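Ribosomal protein uL16 3-hydroxylase (PDB 4CCL) catalyses the iron- and 2-oxoglutarate-dependent hydroxylation of an arginine in ribosomal protein uL16, regulating growth and working as a homodimer. Local coordinates at residues Arg15-Arg20 / Asp130-Gln135; Ser80-Ala85 / Gly120-His125; Gln260-Lys265 / Gly315-Ala320; Asp291-Ala296 / Ala358-Leu363. All coordinates share one frame; numbering follows the deposited sequence.

Interaction 1. Residues Arg15-Arg20 / Asp130-Gln135. With SO4 (sulfate ion), chain M.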
loop_
_atom_site.group_PDB
_atom_site.type_symbol
_atom_site.label_atom_id
_atom_site.label_comp_id
_atom_site.label_asym_id
_atom_site.label_seq_id
_atom_site.Cartn_x
_atom_site.Cartn_y
_atom_site.Cartn_z
ATOM N N ARG B 15 -32.562 -18.369 5.188
ATOM C CA ARG B 15 -32.723 -18.109 6.623
ATOM C C ARG B 15 -31.452 -17.999 7.476
ATOM O O ARG B 15 -31.412 -17.249 8.451
ATOM C CB ARG B 15 -33.709 -19.105 7.240
ATOM C CG ARG B 15 -35.099 -19.011 6.634
ATOM C CD ARG B 15 -36.126 -19.813 7.415
ATOM N NE ARG B 15 -35.805 -21.236 7.461
ATOM C CZ ARG B 15 -35.365 -21.866 8.546
ATOM N NH1 ARG B 15 -35.197 -21.198 9.680
ATOM N NH2 ARG B 15 -35.096 -23.163 8.498
ATOM N N HIS B 16 -30.430 -18.762 7.113
ATOM C CA HIS B 16 -29.279 -18.984 7.991
ATOM C C HIS B 16 -27.977 -18.284 7.608
ATOM O O HIS B 16 -27.420 -17.541 8.415
ATOM C CB HIS B 16 -29.096 -20.467 8.322
ATOM C CG HIS B 16 -30.109 -20.978 9.303
ATOM N ND1 HIS B 16 -31.028 -21.954 8.982
ATOM C CD2 HIS B 16 -30.361 -20.627 10.583
ATOM C CE1 HIS B 16 -31.795 -22.191 10.031
ATOM N NE2 HIS B 16 -31.413 -21.400 11.018
ATOM N N TRP B 17 -27.474 -18.571 6.411
ATOM C CA TRP B 17 -26.147 -18.128 5.995
ATOM C C TRP B 17 -25.903 -16.643 6.243
ATOM O O TRP B 17 -26.697 -15.790 5.849
ATOM C CB TRP B 17 -25.980 -18.401 4.501
ATOM C CG TRP B 17 -24.751 -17.802 3.915
ATOM C CD1 TRP B 17 -24.667 -16.664 3.167
ATOM C CD2 TRP B 17 -23.421 -18.307 4.029
ATOM N NE1 TRP B 17 -23.364 -16.433 2.802
ATOM C CE2 TRP B 17 -22.577 -17.429 3.324
ATOM C CE3 TRP B 17 -22.859 -19.420 4.662
ATOM C CZ2 TRP B 17 -21.204 -17.627 3.230
ATOM C CZ3 TRP B 17 -21.494 -19.616 4.569
ATOM C CH2 TRP B 17 -20.682 -18.724 3.859
ATOM N N GLN B 18 -24.787 -16.363 6.916
ATOM C CA GLN B 18 -24.394 -15.014 7.323
ATOM C C GLN B 18 -25.428 -14.333 8.222
ATOM O O GLN B 18 -25.462 -13.106 8.317
ATOM C CB GLN B 18 -24.103 -14.145 6.097
ATOM C CG GLN B 18 -22.764 -14.414 5.442
ATOM C CD GLN B 18 -21.682 -13.472 5.933
ATOM O OE1 GLN B 18 -21.896 -12.265 6.032
ATOM N NE2 GLN B 18 -20.516 -14.023 6.250
ATOM N N LYS B 19 -26.262 -15.130 8.885
ATOM C CA LYS B 19 -27.293 -14.585 9.765
ATOM C C LYS B 19 -27.316 -15.253 11.136
ATOM O O LYS B 19 -26.971 -14.637 12.143
ATOM C CB LYS B 19 -28.669 -14.698 9.106
ATOM C CG LYS B 19 -28.739 -14.084 7.720
ATOM C CD LYS B 19 -30.098 -14.291 7.082
ATOM C CE LYS B 19 -30.038 -14.033 5.585
ATOM N NZ LYS B 19 -29.225 -15.074 4.889
ATOM N N ARG B 20 -27.723 -16.521 11.162
ATOM C CA ARG B 20 -27.908 -17.259 12.407
ATOM C C ARG B 20 -27.234 -18.620 12.332
ATOM O O ARG B 20 -27.191 -19.239 11.268
ATOM C CB ARG B 20 -29.399 -17.462 12.686
ATOM C CG ARG B 20 -30.230 -16.191 12.653
ATOM C CD ARG B 20 -29.778 -15.202 13.711
ATOM N NE ARG B 20 -29.998 -15.703 15.064
ATOM C CZ ARG B 20 -29.556 -15.099 16.163
ATOM N NH1 ARG B 20 -28.866 -13.971 16.068
ATOM N NH2 ARG B 20 -29.801 -15.622 17.355
ATOM N N ASP B 130 -17.335 -17.406 8.500
ATOM C CA ASP B 130 -18.303 -18.487 8.589
ATOM C C ASP B 130 -17.558 -19.808 8.698
ATOM O O ASP B 130 -16.442 -19.942 8.198
ATOM C CB ASP B 130 -19.190 -18.508 7.346
ATOM C CG ASP B 130 -19.837 -17.167 7.068
ATOM O OD1 ASP B 130 -19.179 -16.306 6.443
ATOM O OD2 ASP B 130 -21.002 -16.973 7.478
ATOM N N VAL B 131 -18.170 -20.783 9.359
ATOM C CA VAL B 131 -17.567 -22.103 9.468
ATOM C C VAL B 131 -18.632 -23.195 9.555
ATOM O O VAL B 131 -19.702 -22.988 10.132
ATOM C CB VAL B 131 -16.596 -22.187 10.678
ATOM C CG1 VAL B 131 -17.350 -22.088 11.998
ATOM C CG2 VAL B 131 -15.758 -23.463 10.622
ATOM N N PHE B 132 -18.348 -24.345 8.950
ATOM C CA PHE B 132 -19.173 -25.529 9.156
ATOM C C PHE B 132 -18.357 -26.528 9.963
ATOM O O PHE B 132 -17.287 -26.946 9.531
ATOM C CB PHE B 132 -19.586 -26.154 7.823
ATOM C CG PHE B 132 -20.617 -25.363 7.070
ATOM C CD1 PHE B 132 -20.236 -24.346 6.210
ATOM C CD2 PHE B 132 -21.967 -25.646 7.209
ATOM C CE1 PHE B 132 -21.181 -23.620 5.512
ATOM C CE2 PHE B 132 -22.917 -24.923 6.513
ATOM C CZ PHE B 132 -22.522 -23.909 5.662
ATOM N N ILE B 133 -18.847 -26.910 11.137
ATOM C CA ILE B 133 -18.101 -27.849 11.963
ATOM C C ILE B 133 -18.750 -29.230 11.940
ATOM O O ILE B 133 -19.832 -29.436 12.485
ATOM C CB ILE B 133 -17.955 -27.349 13.410
ATOM C CG1 ILE B 133 -17.321 -25.955 13.421
ATOM C CG2 ILE B 133 -17.124 -28.327 14.220
ATOM C CD1 ILE B 133 -17.298 -25.292 14.787
ATOM N N ILE B 134 -18.060 -30.170 11.305
ATOM C CA ILE B 134 -18.569 -31.515 11.084
ATOM C C ILE B 134 -18.064 -32.472 12.153
ATOM O O ILE B 134 -16.857 -32.624 12.344
ATOM C CB ILE B 134 -18.116 -32.049 9.709
ATOM C CG1 ILE B 134 -18.499 -31.068 8.600
ATOM C CG2 ILE B 134 -18.710 -33.425 9.444
ATOM C CD1 ILE B 134 -17.766 -31.306 7.293
ATOM N N GLN B 135 -18.992 -33.121 12.847
ATOM C CA GLN B 135 -18.625 -34.120 13.840
ATOM C C GLN B 135 -18.232 -35.433 13.173
ATOM O O GLN B 135 -18.986 -35.986 12.372
ATOM C CB GLN B 135 -19.768 -34.353 14.829
ATOM C CG GLN B 135 -19.469 -35.418 15.881
ATOM C CD GLN B 135 -18.369 -35.005 16.840
ATOM O OE1 GLN B 135 -18.362 -33.884 17.348
ATOM N NE2 GLN B 135 -17.426 -35.909 17.086
HETATM S S SO4 M . -34.083 -23.318 12.656
HETATM O O1 SO4 M . -33.844 -24.352 11.650
HETATM O O2 SO4 M . -35.142 -22.425 12.195
HETATM O O3 SO4 M . -34.487 -23.938 13.912
HETATM O O4 SO4 M . -32.865 -22.547 12.882
#
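Gln18 and Asp130 bring the two backbones closest, 7.1 Å between their CA atoms, where the loop after helix 9-15 passes the start of strand 131-135. The link is polar: NE2 of Gln18 donates to OD1 of Asp130 at 2.7 Å, using that oxygen's syn lone pair. OD1 lies in the plane of the amide, although the N-H is bent to 141°. Beside this bond the indole of Trp17 spreads a face under the aspartate. Its CH2 is 3.7 Å from CG of Asp130, and ring and carboxylate lie nearly parallel, 17° between their planes. CG of Gln18 also sits over a face of the indole, toward the rim. Trp17 holds CG anti to its backbone N (chi1 171°), which brings CZ3 to 4.1 Å from CE1 of Phe132, an apolar touch at the indole edge. Well away from the strand, His16 NE2 (2.6 Å to O4) and Arg15 NH1 (2.8 Å to O2) hold a sulfate, probably from the crystallisation liquor. Were Gln18 an alanine, Asp130 OD1 would probably lose one of its donors and part of the Trp17 face its cover. Trp17 NE1 bonds to Asp230 of the second subunit, which places the contact at the dimer interface. The buried charge of Asp130 is probably balanced by Arg107, which pairs with OD1, with Gln18 and Tyr180 as further hydrogen-bond partners.

Interaction 2. Residues Ser80-Ala85 / Gly120-His125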
loop_
_atom_site.group_PDB
_atom_site.type_symbol
_atom_site.label_atom_id
_atom_site.label_comp_id
_atom_site.label_asym_id
_atom_site.label_seq_id
_atom_site.Cartn_x
_atom_site.Cartn_y
_atom_site.Cartn_z
ATOM N N SER B 80 -5.937 -30.997 22.728
ATOM C CA SER B 80 -6.390 -31.163 21.352
ATOM C C SER B 80 -5.319 -30.811 20.322
ATOM O O SER B 80 -4.556 -29.856 20.491
ATOM C CB SER B 80 -7.652 -30.334 21.104
ATOM O OG SER B 80 -8.094 -30.463 19.763
ATOM N N LEU B 81 -5.291 -31.588 19.245
ATOM C CA LEU B 81 -4.388 -31.359 18.126
ATOM C C LEU B 81 -5.152 -30.739 16.962
ATOM O O LEU B 81 -6.133 -31.307 16.482
ATOM C CB LEU B 81 -3.740 -32.674 17.685
ATOM C CG LEU B 81 -2.950 -32.638 16.375
ATOM C CD1 LEU B 81 -1.800 -31.641 16.457
ATOM C CD2 LEU B 81 -2.442 -34.028 16.014
ATOM N N LEU B 82 -4.701 -29.571 16.518
ATOM C CA LEU B 82 -5.319 -28.873 15.397
ATOM C C LEU B 82 -4.396 -28.817 14.186
ATOM O O LEU B 82 -3.265 -28.347 14.279
ATOM C CB LEU B 82 -5.719 -27.452 15.800
ATOM C CG LEU B 82 -6.893 -27.282 16.766
ATOM C CD1 LEU B 82 -6.435 -27.316 18.218
ATOM C CD2 LEU B 82 -7.647 -25.997 16.465
ATOM N N VAL B 83 -4.889 -29.292 13.048
ATOM C CA VAL B 83 -4.118 -29.277 11.812
ATOM C C VAL B 83 -4.833 -28.494 10.713
ATOM O O VAL B 83 -5.969 -28.806 10.350
ATOM C CB VAL B 83 -3.827 -30.702 11.311
ATOM C CG1 VAL B 83 -3.131 -30.653 9.959
ATOM C CG2 VAL B 83 -2.982 -31.458 12.325
ATOM N N GLN B 84 -4.152 -27.476 10.189
ATOM C CA GLN B 84 -4.704 -26.604 9.156
ATOM C C GLN B 84 -4.599 -27.212 7.761
ATOM O O GLN B 84 -3.639 -27.918 7.456
ATOM C CB GLN B 84 -3.966 -25.262 9.159
ATOM C CG GLN B 84 -4.054 -24.498 10.464
ATOM C CD GLN B 84 -5.378 -23.781 10.631
ATOM O OE1 GLN B 84 -6.028 -23.419 9.651
ATOM N NE2 GLN B 84 -5.787 -23.577 11.878
ATOM N N ALA B 85 -5.594 -26.923 6.925
ATOM C CA ALA B 85 -5.565 -27.243 5.494
ATOM C C ALA B 85 -5.201 -28.691 5.159
ATOM O O ALA B 85 -4.313 -28.937 4.343
ATOM C CB ALA B 85 -4.632 -26.282 4.761
ATOM N N GLY B 120 -10.620 -31.978 25.998
ATOM C CA GLY B 120 -9.790 -31.293 25.024
ATOM C C GLY B 120 -10.573 -30.305 24.184
ATOM O O GLY B 120 -11.720 -30.559 23.813
ATOM N N GLY B 121 -9.950 -29.173 23.878
ATOM C CA GLY B 121 -10.621 -28.128 23.130
ATOM C C GLY B 121 -9.842 -26.829 23.084
ATOM O O GLY B 121 -8.822 -26.679 23.754
ATOM N N VAL B 122 -10.321 -25.887 22.280
ATOM C CA VAL B 122 -9.612 -24.634 22.065
ATOM C C VAL B 122 -10.108 -23.489 22.975
ATOM O O VAL B 122 -9.520 -22.402 23.009
ATOM C CB VAL B 122 -9.643 -24.270 20.553
ATOM C CG1 VAL B 122 -10.485 -23.030 20.278
ATOM C CG2 VAL B 122 -8.228 -24.136 20.001
ATOM N N GLY B 123 -11.150 -23.762 23.758
ATOM C CA GLY B 123 -11.751 -22.752 24.620
ATOM C C GLY B 123 -12.813 -21.937 23.898
ATOM O O GLY B 123 -13.050 -22.155 22.709
ATOM N N PRO B 124 -13.464 -20.992 24.604
ATOM C CA PRO B 124 -14.441 -20.139 23.917
ATOM C C PRO B 124 -13.744 -19.122 23.023
ATOM O O PRO B 124 -12.728 -18.568 23.433
ATOM C CB PRO B 124 -15.162 -19.413 25.065
ATOM C CG PRO B 124 -14.511 -19.878 26.347
ATOM C CD PRO B 124 -13.218 -20.541 25.982
ATOM N N HIS B 125 -14.279 -18.869 21.831
ATOM C CA HIS B 125 -13.646 -17.918 20.918
ATOM C C HIS B 125 -14.571 -17.338 19.849
ATOM O O HIS B 125 -15.639 -17.880 19.566
ATOM C CB HIS B 125 -12.402 -18.534 20.268
ATOM C CG HIS B 125 -12.693 -19.727 19.412
ATOM N ND1 HIS B 125 -12.468 -19.738 18.053
ATOM C CD2 HIS B 125 -13.194 -20.946 19.722
ATOM C CE1 HIS B 125 -12.816 -20.914 17.562
ATOM N NE2 HIS B 125 -13.259 -21.664 18.552
#
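Leu82 turns its CG anti to its own carbonyl carbon (chi1 -71°), and the fork that follows offers both methyls to Val122. CD2 of Leu82 lies 4.0 Å from CG2 of Val122 and CD1 of Leu82 is 4.1 Å from the same methyl, the two side chains crossing at about a right angle. One branch of the valine therefore sits against the split end of the leucine. Two residues earlier on the same face of the strand, Ser80 sends OG anti to its backbone N (chi1 179°), where it bonds to the carbonyl O of Phe115. That leaves its CB to meet the loop, 3.8 Å from N of Gly121. A compact serine suits this place, and so does Gly120, whose absent side chain would have been directed at the strand. The strand 79-83 belongs to the large antiparallel sheet of the double-stranded beta-helix found in JmjC oxygenases, and the loop 120-125 leads into the iron-binding triad, of which His125 is the first ligand; Asp127 and His187 complete it. Strand 108-116 flanks Ser80 and Leu82, with Ser114, a probable substrate-binding residue, touching both. Val54 of strand 51-57 packs against Leu82 and Val122 alike.

Interaction 3. Residues Gln260-Lys265 / Gly315-Ala320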
loop_
_atom_site.group_PDB
_atom_site.type_symbol
_atom_site.label_atom_id
_atom_site.label_comp_id
_atom_site.label_asym_id
_atom_site.label_seq_id
_atom_site.Cartn_x
_atom_site.Cartn_y
_atom_site.Cartn_z
ATOM N N GLN B 260 -10.112 2.074 -13.145
ATOM C CA GLN B 260 -9.538 1.714 -14.445
ATOM C C GLN B 260 -9.900 0.266 -14.778
ATOM O O GLN B 260 -9.756 -0.619 -13.936
ATOM C CB GLN B 260 -8.023 1.934 -14.470
ATOM C CG GLN B 260 -7.611 3.391 -14.298
ATOM C CD GLN B 260 -6.192 3.661 -14.762
ATOM O OE1 GLN B 260 -5.690 3.011 -15.679
ATOM N NE2 GLN B 260 -5.537 4.626 -14.127
ATOM N N PRO B 261 -10.369 0.027 -16.012
ATOM C CA PRO B 261 -11.199 -1.154 -16.298
ATOM C C PRO B 261 -10.572 -2.527 -16.028
ATOM O O PRO B 261 -11.214 -3.360 -15.390
ATOM C CB PRO B 261 -11.484 -1.012 -17.797
ATOM C CG PRO B 261 -10.328 -0.228 -18.325
ATOM C CD PRO B 261 -9.996 0.752 -17.241
ATOM N N GLU B 262 -9.354 -2.760 -16.504
ATOM C CA GLU B 262 -8.697 -4.053 -16.315
ATOM C C GLU B 262 -7.999 -4.238 -14.968
ATOM O O GLU B 262 -7.985 -5.334 -14.411
ATOM C CB GLU B 262 -7.743 -4.357 -17.474
ATOM C CG GLU B 262 -8.460 -4.664 -18.778
ATOM C CD GLU B 262 -9.445 -5.813 -18.649
ATOM O OE1 GLU B 262 -9.009 -6.983 -18.708
ATOM O OE2 GLU B 262 -10.655 -5.547 -18.484
ATOM N N HIS B 263 -7.425 -3.153 -14.457
ATOM C CA HIS B 263 -6.482 -3.213 -13.342
ATOM C C HIS B 263 -7.030 -3.821 -12.047
ATOM O O HIS B 263 -6.395 -4.700 -11.454
ATOM C CB HIS B 263 -5.887 -1.825 -13.089
ATOM C CG HIS B 263 -5.104 -1.297 -14.247
ATOM N ND1 HIS B 263 -4.926 0.058 -14.476
ATOM C CD2 HIS B 263 -4.450 -1.927 -15.247
ATOM C CE1 HIS B 263 -4.200 0.227 -15.561
ATOM N NE2 HIS B 263 -3.894 -0.966 -16.053
ATOM N N PHE B 264 -8.200 -3.364 -11.610
ATOM C CA PHE B 264 -8.788 -3.902 -10.384
ATOM C C PHE B 264 -9.149 -5.376 -10.521
ATOM O O PHE B 264 -8.808 -6.189 -9.656
ATOM C CB PHE B 264 -10.024 -3.115 -9.946
ATOM C CG PHE B 264 -10.725 -3.724 -8.765
ATOM C CD1 PHE B 264 -10.003 -4.124 -7.653
ATOM C CD2 PHE B 264 -12.096 -3.909 -8.768
ATOM C CE1 PHE B 264 -10.630 -4.687 -6.571
ATOM C CE2 PHE B 264 -12.732 -4.474 -7.681
ATOM C CZ PHE B 264 -11.997 -4.864 -6.581
ATOM N N LYS B 265 -9.846 -5.706 -11.603
ATOM C CA LYS B 265 -10.254 -7.076 -11.886
ATOM C C LYS B 265 -9.054 -8.009 -11.919
ATOM O O LYS B 265 -9.102 -9.127 -11.401
ATOM C CB LYS B 265 -10.980 -7.134 -13.230
ATOM C CG LYS B 265 -11.289 -8.542 -13.700
ATOM C CD LYS B 265 -11.489 -8.597 -15.202
ATOM C CE LYS B 265 -12.559 -7.618 -15.662
ATOM N NZ LYS B 265 -12.694 -7.597 -17.148
ATOM N N GLY B 315 -14.944 -12.630 -15.243
ATOM C CA GLY B 315 -15.189 -12.339 -16.641
ATOM C C GLY B 315 -14.699 -13.484 -17.508
ATOM O O GLY B 315 -15.024 -14.646 -17.259
ATOM N N ASP B 316 -13.914 -13.156 -18.528
ATOM C CA ASP B 316 -13.371 -14.159 -19.439
ATOM C C ASP B 316 -11.961 -14.622 -19.066
ATOM O O ASP B 316 -11.353 -15.416 -19.783
ATOM C CB ASP B 316 -13.414 -13.651 -20.882
ATOM C CG ASP B 316 -14.827 -13.568 -21.427
ATOM O OD1 ASP B 316 -15.478 -12.517 -21.247
ATOM O OD2 ASP B 316 -15.290 -14.559 -22.032
ATOM N N ASP B 317 -11.441 -14.113 -17.954
ATOM C CA ASP B 317 -10.106 -14.479 -17.493
ATOM C C ASP B 317 -10.198 -15.505 -16.373
ATOM O O ASP B 317 -11.080 -15.417 -15.518
ATOM C CB ASP B 317 -9.371 -13.243 -16.978
ATOM C CG ASP B 317 -9.564 -12.038 -17.870
ATOM O OD1 ASP B 317 -9.404 -12.174 -19.101
ATOM O OD2 ASP B 317 -9.884 -10.953 -17.337
ATOM N N VAL B 318 -9.285 -16.473 -16.361
ATOM C CA VAL B 318 -9.266 -17.433 -15.260
ATOM C C VAL B 318 -7.993 -17.208 -14.441
ATOM O O VAL B 318 -7.024 -16.673 -14.958
ATOM C CB VAL B 318 -9.422 -18.886 -15.775
ATOM C CG1 VAL B 318 -9.249 -19.895 -14.657
ATOM C CG2 VAL B 318 -10.788 -19.063 -16.417
ATOM N N TYR B 319 -8.022 -17.524 -13.152
ATOM C CA TYR B 319 -6.850 -17.345 -12.306
ATOM C C TYR B 319 -6.596 -18.587 -11.469
ATOM O O TYR B 319 -7.464 -19.025 -10.711
ATOM C CB TYR B 319 -7.017 -16.123 -11.400
ATOM C CG TYR B 319 -7.238 -14.828 -12.152
ATOM C CD1 TYR B 319 -8.511 -14.443 -12.552
ATOM C CD2 TYR B 319 -6.174 -13.992 -12.461
ATOM C CE1 TYR B 319 -8.717 -13.264 -13.239
ATOM C CE2 TYR B 319 -6.371 -12.808 -13.148
ATOM C CZ TYR B 319 -7.645 -12.449 -13.535
ATOM O OH TYR B 319 -7.853 -11.272 -14.220
ATOM N N ALA B 320 -5.406 -19.157 -11.622
ATOM C CA ALA B 320 -5.001 -20.307 -10.825
ATOM C C ALA B 320 -3.787 -19.962 -9.968
ATOM O O ALA B 320 -2.692 -19.751 -10.491
ATOM C CB ALA B 320 -4.687 -21.493 -11.729
#
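Lys265 and Asp317 join the N-terminal part of helix 263-272 to the middle strand of the three-stranded antiparallel sheet in the ROXA-like winged-helix region. The touch is made by the aliphatic part of the lysine: its CD lies 3.6 Å from OD2 of Asp317, the two side chains crossing at about a right angle. Starting anti to the backbone N, the lysine runs extended until a bend at chi3 (-55°) carries its ammonium back to its own helix. There NZ of Lys265 forms a salt bridge with OE2 of Glu262, three residues earlier, at 3.2 Å. From OD2 of Asp317 that NZ stands 4.4 Å off, too far for a salt bridge but probably near enough to soften the meeting of two acids, since OE1 of Glu262 comes within 4.3 Å of OD2 of Asp317. A long, flexible cation suits a place where its methylenes lie against Asp317 while its ammonium pairs with Glu262. With Lys265 cut back to an alanine, Glu262 would probably be left without its salt-bridge mate and the two carboxylates with less to offset their repulsion. Farther along the strand, OH of Tyr319 approaches O of Lys265 to 3.8 Å. Gly315 and Asp316 form the type II' turn of the hairpin, whose first corner suits glycine. Ile314 of strand 311-314 touches both Lys265 and Tyr319, Lys324 of strand 323-325 touches Asp317 and Tyr319, and Met247 of the second subunit packs against Lys265.

Interaction 4. Residues Asp291-Ala296 / Ala358-Leu363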
loop_
_atom_site.group_PDB
_atom_site.type_symbol
_atom_site.label_atom_id
_atom_site.label_comp_id
_atom_site.label_asym_id
_atom_site.label_seq_id
_atom_site.Cartn_x
_atom_site.Cartn_y
_atom_site.Cartn_z
ATOM N N ASP B 291 3.434 -32.707 -26.058
ATOM C CA ASP B 291 2.848 -33.843 -26.761
ATOM C C ASP B 291 2.773 -35.125 -25.929
ATOM O O ASP B 291 2.044 -36.041 -26.291
ATOM C CB ASP B 291 3.535 -34.096 -28.111
ATOM C CG ASP B 291 4.941 -34.635 -27.965
ATOM O OD1 ASP B 291 5.579 -34.368 -26.925
ATOM O OD2 ASP B 291 5.412 -35.321 -28.897
ATOM N N GLU B 292 3.514 -35.209 -24.828
ATOM C CA GLU B 292 3.313 -36.351 -23.938
ATOM C C GLU B 292 2.161 -36.096 -22.971
ATOM O O GLU B 292 1.635 -37.024 -22.369
ATOM C CB GLU B 292 4.598 -36.793 -23.214
ATOM C CG GLU B 292 5.265 -35.763 -22.325
ATOM C CD GLU B 292 6.727 -35.573 -22.683
ATOM O OE1 GLU B 292 7.061 -35.718 -23.877
ATOM O OE2 GLU B 292 7.540 -35.287 -21.779
ATOM N N ILE B 293 1.764 -34.833 -22.846
ATOM C CA ILE B 293 0.536 -34.478 -22.144
ATOM C C ILE B 293 -0.660 -34.742 -23.048
ATOM O O ILE B 293 -1.661 -35.338 -22.624
ATOM C CB ILE B 293 0.552 -33.011 -21.689
ATOM C CG1 ILE B 293 1.480 -32.856 -20.486
ATOM C CG2 ILE B 293 -0.853 -32.545 -21.330
ATOM C CD1 ILE B 293 1.749 -31.437 -20.105
ATOM N N TYR B 294 -0.538 -34.301 -24.300
ATOM C CA TYR B 294 -1.520 -34.622 -25.329
ATOM C C TYR B 294 -1.723 -36.131 -25.351
ATOM O O TYR B 294 -2.849 -36.618 -25.225
ATOM C CB TYR B 294 -1.035 -34.140 -26.705
ATOM C CG TYR B 294 -2.020 -34.343 -27.847
ATOM C CD1 TYR B 294 -2.288 -35.614 -28.353
ATOM C CD2 TYR B 294 -2.669 -33.262 -28.430
ATOM C CE1 TYR B 294 -3.179 -35.798 -29.389
ATOM C CE2 TYR B 294 -3.561 -33.438 -29.474
ATOM C CZ TYR B 294 -3.812 -34.709 -29.947
ATOM O OH TYR B 294 -4.697 -34.892 -30.982
ATOM N N ASP B 295 -0.623 -36.863 -25.504
ATOM C CA ASP B 295 -0.667 -38.317 -25.586
ATOM C C ASP B 295 -1.242 -38.943 -24.322
ATOM O O ASP B 295 -2.148 -39.768 -24.407
ATOM C CB ASP B 295 0.716 -38.897 -25.890
ATOM C CG ASP B 295 1.152 -38.650 -27.324
ATOM O OD1 ASP B 295 0.275 -38.543 -28.207
ATOM O OD2 ASP B 295 2.374 -38.563 -27.567
ATOM N N ALA B 296 -0.719 -38.546 -23.162
ATOM C CA ALA B 296 -1.205 -39.069 -21.885
ATOM C C ALA B 296 -2.715 -38.927 -21.768
ATOM O O ALA B 296 -3.405 -39.877 -21.407
ATOM C CB ALA B 296 -0.529 -38.366 -20.721
ATOM N N ALA B 358 0.516 -25.808 -24.824
ATOM C CA ALA B 358 1.685 -25.223 -24.180
ATOM C C ALA B 358 1.343 -24.687 -22.792
ATOM O O ALA B 358 2.030 -24.996 -21.816
ATOM C CB ALA B 358 2.269 -24.120 -25.045
HETATM N N MSE B 359 0.283 -23.886 -22.713
HETATM C CA MSE B 359 -0.188 -23.361 -21.431
HETATM C C MSE B 359 -0.451 -24.473 -20.427
HETATM O O MSE B 359 0.051 -24.434 -19.304
HETATM C CB MSE B 359 -1.473 -22.553 -21.607
HETATM C CG MSE B 359 -2.237 -22.359 -20.304
HETATM SE SE MSE B 359 -3.973 -21.519 -20.542
HETATM C CE MSE B 359 -3.371 -19.894 -21.422
ATOM N N LEU B 360 -1.247 -25.453 -20.846
ATOM C CA LEU B 360 -1.593 -26.602 -20.019
ATOM C C LEU B 360 -0.325 -27.292 -19.533
ATOM O O LEU B 360 -0.221 -27.691 -18.370
ATOM C CB LEU B 360 -2.454 -27.579 -20.823
ATOM C CG LEU B 360 -2.947 -28.848 -20.127
ATOM C CD1 LEU B 360 -3.663 -28.503 -18.832
ATOM C CD2 LEU B 360 -3.860 -29.639 -21.052
ATOM N N ALA B 361 0.642 -27.409 -20.439
ATOM C CA ALA B 361 1.946 -27.968 -20.107
ATOM C C ALA B 361 2.637 -27.170 -19.009
ATOM O O ALA B 361 3.236 -27.744 -18.103
ATOM C CB ALA B 361 2.829 -28.050 -21.348
ATOM N N ALA B 362 2.543 -25.846 -19.088
ATOM C CA ALA B 362 3.153 -24.982 -18.085
ATOM C C ALA B 362 2.448 -25.123 -16.740
ATOM O O ALA B 362 3.078 -25.033 -15.689
ATOM C CB ALA B 362 3.135 -23.532 -18.546
ATOM N N LEU B 363 1.136 -25.342 -16.779
ATOM C CA LEU B 363 0.346 -25.515 -15.564
ATOM C C LEU B 363 0.671 -26.836 -14.871
ATOM O O LEU B 363 0.795 -26.891 -13.647
ATOM C CB LEU B 363 -1.153 -25.426 -15.872
ATOM C CG LEU B 363 -1.697 -24.046 -16.253
ATOM C CD1 LEU B 363 -3.147 -24.144 -16.709
ATOM C CD2 LEU B 363 -1.561 -23.069 -15.091
#
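Ile293 and Ala361 meet where segments 291-296 and 358-363 come nearest, their CA atoms 7.0 Å apart. The close part of this contact is the work of one side chain. Ile293 holds CG1 anti to its carbonyl carbon and stretches it out (chi2 170°), which delivers CD1 end-on to the other helix, 3.5 Å from CA and 3.8 Å from CB of Ala361. Alanine suits this spot, because its small methyl lets the isoleucine reach the helix backbone itself. The other branch is less snug: CG2 of Ile293 meets CD2 of Leu360 at 4.2 Å, and the two side chains slant past one another. No hydrogen bond links the segments, and the contact is wholly apolar. Around it the character changes. Asp291 and Asp295 are exposed on one helix, as are Ala358 and Ala362 on the other. Tyr294 turns its ring away from the contact, and its OH is hydrogen-bonded to Glu352. On the buried side, Phe371 of strand 369-371 packs against Ile293 and Ala296, and Leu351 against Leu360. Two helices thus pack through apolar side chains with a strand residue beside Ile293, consistent with the ROXA-like winged-helix region to which both segments belong.

Interactions 1 and 2 belong to the JmjC part of the chain, with interaction 2 nested inside the loop that interaction 1 closes. Both reach the same large sheet, yet their centres stand 18 Å apart. Interaction 2 contains the iron ligand His125, while in interaction 1 the Asp130 side chain is about 8 Å from that of Asp127, so both lie near the metal site. Interactions 3 and 4 lie in the winged-helix region, far from that site; their segments alternate along the chain, and their nearest atoms are about 5 Å apart. Interactions 1 and 3, with centres 30 Å apart, both touch the second subunit, whereas interaction 4, whose centre is about 41 Å from that of interaction 1, does not.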